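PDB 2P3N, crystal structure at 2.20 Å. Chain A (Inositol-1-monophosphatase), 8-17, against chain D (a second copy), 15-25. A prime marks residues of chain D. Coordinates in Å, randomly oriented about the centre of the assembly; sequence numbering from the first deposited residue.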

# COMPACT_ATOMS: atom_id res chain seq x y z
N ILE A 8 14.18 11.66 4.21
CA ILE A 8 13.18 10.78 3.63
C ILE A 8 13.19 9.43 4.33
O ILE A 8 12.15 8.95 4.78
N LYS A 9 14.37 8.82 4.43
CA LYS A 9 14.49 7.52 5.06
C LYS A 9 14.17 7.53 6.55
O LYS A 9 13.68 6.54 7.08
N LEU A 10 14.43 8.65 7.21
CA LEU A 10 14.18 8.79 8.64
C LEU A 10 12.69 8.87 8.90
O LEU A 10 12.16 8.17 9.75
N LEU A 11 12.02 9.74 8.17
CA LEU A 11 10.59 9.88 8.37
C LEU A 11 9.84 8.63 7.93
O LEU A 11 8.80 8.31 8.48
N ARG A 12 10.39 7.93 6.94
CA ARG A 12 9.76 6.72 6.46
C ARG A 12 9.88 5.61 7.48
O ARG A 12 8.99 4.78 7.62
N LYS A 13 10.98 5.61 8.24
CA LYS A 13 11.21 4.60 9.26
C LYS A 13 10.33 4.91 10.49
O LYS A 13 9.62 4.04 10.99
N VAL A 14 10.39 6.15 10.95
CA VAL A 14 9.60 6.56 12.10
C VAL A 14 8.12 6.40 11.79
O VAL A 14 7.32 6.07 12.67
N GLY A 15 7.74 6.63 10.54
CA GLY A 15 6.35 6.51 10.16
C GLY A 15 5.76 5.18 10.59
O GLY A 15 4.57 5.10 10.93
N HIS A 16 6.58 4.14 10.58
CA HIS A 16 6.13 2.80 10.97
C HIS A 16 5.85 2.67 12.46
O HIS A 16 4.98 1.90 12.87
N LEU A 17 6.59 3.42 13.28
CA LEU A 17 6.37 3.37 14.71
C LEU A 17 5.02 3.99 14.98
O LEU A 17 4.31 3.55 15.88
N GLY D 15 3.14 -6.19 12.80
CA GLY D 15 3.68 -6.03 11.46
C GLY D 15 4.47 -4.75 11.28
O GLY D 15 5.54 -4.75 10.67
N HIS D 16 3.97 -3.65 11.82
CA HIS D 16 4.65 -2.36 11.70
C HIS D 16 5.96 -2.29 12.50
O HIS D 16 6.88 -1.58 12.11
N LEU D 17 6.04 -3.01 13.61
CA LEU D 17 7.26 -3.04 14.41
C LEU D 17 8.36 -3.54 13.48
O LEU D 17 9.47 -3.01 13.41
N LEU D 18 8.00 -4.59 12.75
CA LEU D 18 8.88 -5.25 11.80
C LEU D 18 9.34 -4.31 10.69
O LEU D 18 10.52 -4.33 10.33
N MET D 19 8.42 -3.51 10.16
CA MET D 19 8.69 -2.57 9.07
C MET D 19 9.71 -1.50 9.43
O MET D 19 10.36 -0.93 8.55
N ILE D 20 9.84 -1.23 10.71
CA ILE D 20 10.78 -0.25 11.20
C ILE D 20 12.22 -0.71 10.99
O ILE D 20 13.09 0.08 10.65
N HIS D 21 12.45 -2.00 11.20
CA HIS D 21 13.77 -2.61 11.11
C HIS D 21 14.00 -3.44 9.87
O HIS D 21 15.07 -4.01 9.70
N TRP D 22 12.99 -3.53 9.02
CA TRP D 22 13.09 -4.33 7.81
C TRP D 22 14.31 -3.96 6.97
O TRP D 22 14.44 -2.81 6.53
N GLY D 23 15.20 -4.93 6.77
CA GLY D 23 16.40 -4.69 5.99
C GLY D 23 17.49 -3.92 6.73
O GLY D 23 18.59 -3.72 6.21
N ARG D 24 17.19 -3.47 7.95
CA ARG D 24 18.15 -2.72 8.73
C ARG D 24 18.42 -3.39 10.06
O ARG D 24 18.34 -2.75 11.09
N VAL D 25 18.72 -4.67 10.02
CA VAL D 25 19.00 -5.43 11.23
C VAL D 25 20.51 -5.54 11.37
O VAL D 25 21.15 -6.23 10.58

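The one direct hydrogen bond across this contact runs from a lysine side chain to a backbone carbonyl of the partner stretch: Lys13 NZ donates to Ile20′ O at 2.9 Å. The same ammonium lies close to a like charge, with Lys13 NZ 4.3 Å from Arg24′ NH2. The CA-to-CB bond of Lys13 points sideways, and reach comes from the extended t, t, t chain, which a final chi4 of 73° (p) bends onto the carbonyl. A water completes the arrangement. It accepts from Lys13 NZ at 3.1 Å, donates to Arg24′ O at 2.9 Å, and lies 2.8 Å from His21′ ND1, so one ammonium is bonded directly to Ile20′ O and, through the water, to His21′ and Arg24′ of the type II turn.

The frame is a nearly antiparallel pair of helices, 160° between directions, with axes approaching to 8.0 Å. That close spacing puts His16 CA and His16′ CA 5.4 Å apart, but the two histidines do different work although both use m for chi1. His16 points toward the partner and is the most covered residue of the contact. Met19′, also pointing toward its partner and folded m, m, m, lays its CB over one face of the His16 ring, 3.4 Å from the centroid and 18° off the normal, a CH-pi contact. His16′ points sideways instead. Its CB packs 3.5 Å from His16 O, while its ND1 lies at the edge of the His16 ring, 4.4 Å from His16 ND1, and no hydrogen bond joins the rings.

Ile20′ supplies the apolar filling. Its CB also leaves sideways, but m, t rotamers bring the chain end nearer: CG1 of Ile20′ meets His16 CB at 3.3 Å, CD1 of Ile20′ reaches Leu17 CB at 3.7 Å, and CG2 of Ile20′ lies 4.0 Å from CE of Lys13. The rule from Lys13 and Ile20′ is that a sideways CB can still fill an interface when its rotamers bring the chain end nearer. Leu17 (t, p) meets Ile20′ CD1 with its backbone and CB, the closest atom being Leu17 CA at 3.5 Å from Ile20′ CD1, whereas Leu17′, with the same rotamer, points away.

Gly23′ holds a positive phi of 77° within the turn, and Arg24′ then points back toward chain A. Its m, t, t chain runs past Lys13, with CD of Arg24′ 3.6 Å from Lys13 NZ, and ends with NH1 of Arg24′ 3.7 Å from Lys9 CB, which sits at the guanidinium edge. Lys9 leads its amine away to a partner elsewhere in the structure.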

# COMPACT_ATOMS: atom_id res chain seq x y z
CB ILE A 8 13.44 10.58 2.13
CG1 ILE A 8 13.21 11.90 1.40
CG2 ILE A 8 12.52 9.49 1.58
CD1 ILE A 8 13.69 11.90 -0.05
CB LYS A 9 15.89 6.97 4.83
CG LYS A 9 16.20 6.89 3.36
CD LYS A 9 17.50 6.18 3.07
CE LYS A 9 17.67 6.05 1.58
NZ LYS A 9 19.02 5.57 1.20
CB LEU A 10 14.83 10.07 9.18
CG LEU A 10 15.61 10.09 10.49
CD1 LEU A 10 15.65 11.54 10.94
CD2 LEU A 10 14.98 9.22 11.56
CB LEU A 11 10.04 11.10 7.62
CG LEU A 11 10.57 12.48 8.03
CD1 LEU A 11 9.40 13.43 8.04
CD2 LEU A 11 11.24 12.45 9.39
CB ARG A 12 10.36 6.29 5.12
CG ARG A 12 9.69 6.96 3.93
CD ARG A 12 10.35 6.64 2.61
NE ARG A 12 9.57 7.18 1.50
CZ ARG A 12 9.90 7.07 0.22
NH1 ARG A 12 11.01 6.44 -0.14
NH2 ARG A 12 9.11 7.59 -0.72
CB LYS A 13 12.69 4.60 9.66
CG LYS A 13 13.10 3.49 10.61
CD LYS A 13 14.44 3.84 11.26
CE LYS A 13 15.01 2.71 12.12
NZ LYS A 13 15.54 1.57 11.32
CB VAL A 14 9.91 8.02 12.47
CG1 VAL A 14 9.11 8.44 13.69
CG2 VAL A 14 11.40 8.18 12.74
CB HIS A 16 7.16 1.76 10.55
CG HIS A 16 7.26 1.60 9.07
ND1 HIS A 16 6.22 1.12 8.30
CD2 HIS A 16 8.27 1.88 8.21
CE1 HIS A 16 6.59 1.12 7.03
NE2 HIS A 16 7.83 1.57 6.95
CB LEU A 17 7.44 4.17 15.44
CG LEU A 17 7.03 4.56 16.86
CD1 LEU A 17 7.04 3.32 17.72
CD2 LEU A 17 7.97 5.60 17.41
CB HIS D 16 3.71 -1.24 12.11
CG HIS D 16 2.51 -1.13 11.22
ND1 HIS D 16 2.61 -0.84 9.88
CD2 HIS D 16 1.19 -1.33 11.47
CE1 HIS D 16 1.40 -0.86 9.34
NE2 HIS D 16 0.53 -1.15 10.29
CB LEU D 17 7.10 -4.01 15.60
CG LEU D 17 8.37 -4.45 16.36
CD1 LEU D 17 8.98 -3.28 17.09
CD2 LEU D 17 8.03 -5.57 17.33
CB LEU D 18 8.13 -6.44 11.20
CG LEU D 18 8.63 -7.83 11.59
CD1 LEU D 18 9.01 -7.86 13.06
CD2 LEU D 18 7.57 -8.88 11.24
CB MET D 19 7.40 -1.89 8.61
CG MET D 19 6.44 -2.82 7.88
SD MET D 19 7.18 -3.70 6.48
CE MET D 19 7.19 -2.43 5.28
CB ILE D 20 10.57 -0.03 12.71
CG1 ILE D 20 9.24 0.68 12.94
CG2 ILE D 20 11.76 0.76 13.30
CD1 ILE D 20 8.85 0.87 14.40
CB HIS D 21 13.97 -3.51 12.33
CG HIS D 21 13.62 -2.84 13.63
ND1 HIS D 21 14.50 -2.02 14.30
CD2 HIS D 21 12.46 -2.80 14.32
CE1 HIS D 21 13.89 -1.49 15.35
NE2 HIS D 21 12.65 -1.95 15.38
CB TRP D 22 11.78 -4.19 7.02
CG TRP D 22 11.73 -4.95 5.72
CD1 TRP D 22 12.25 -6.19 5.47
CD2 TRP D 22 11.14 -4.51 4.49
NE1 TRP D 22 12.03 -6.53 4.16
CE2 TRP D 22 11.35 -5.52 3.54
CE3 TRP D 22 10.45 -3.35 4.10
CZ2 TRP D 22 10.90 -5.42 2.22
CZ3 TRP D 22 10.00 -3.25 2.79
CH2 TRP D 22 10.23 -4.27 1.87
CB ARG D 24 17.64 -1.30 8.97
CG ARG D 24 17.40 -0.53 7.71
CD ARG D 24 16.79 0.83 7.99
NE ARG D 24 16.49 1.51 6.73
CZ ARG D 24 16.25 2.81 6.60
NH1 ARG D 24 16.00 3.31 5.40
NH2 ARG D 24 16.27 3.61 7.66
CB VAL D 25 18.42 -6.85 11.13
CG1 VAL D 25 18.77 -7.64 12.37
CG2 VAL D 25 16.92 -6.78 10.94
O HOH W 1 16.58 -1.05 12.64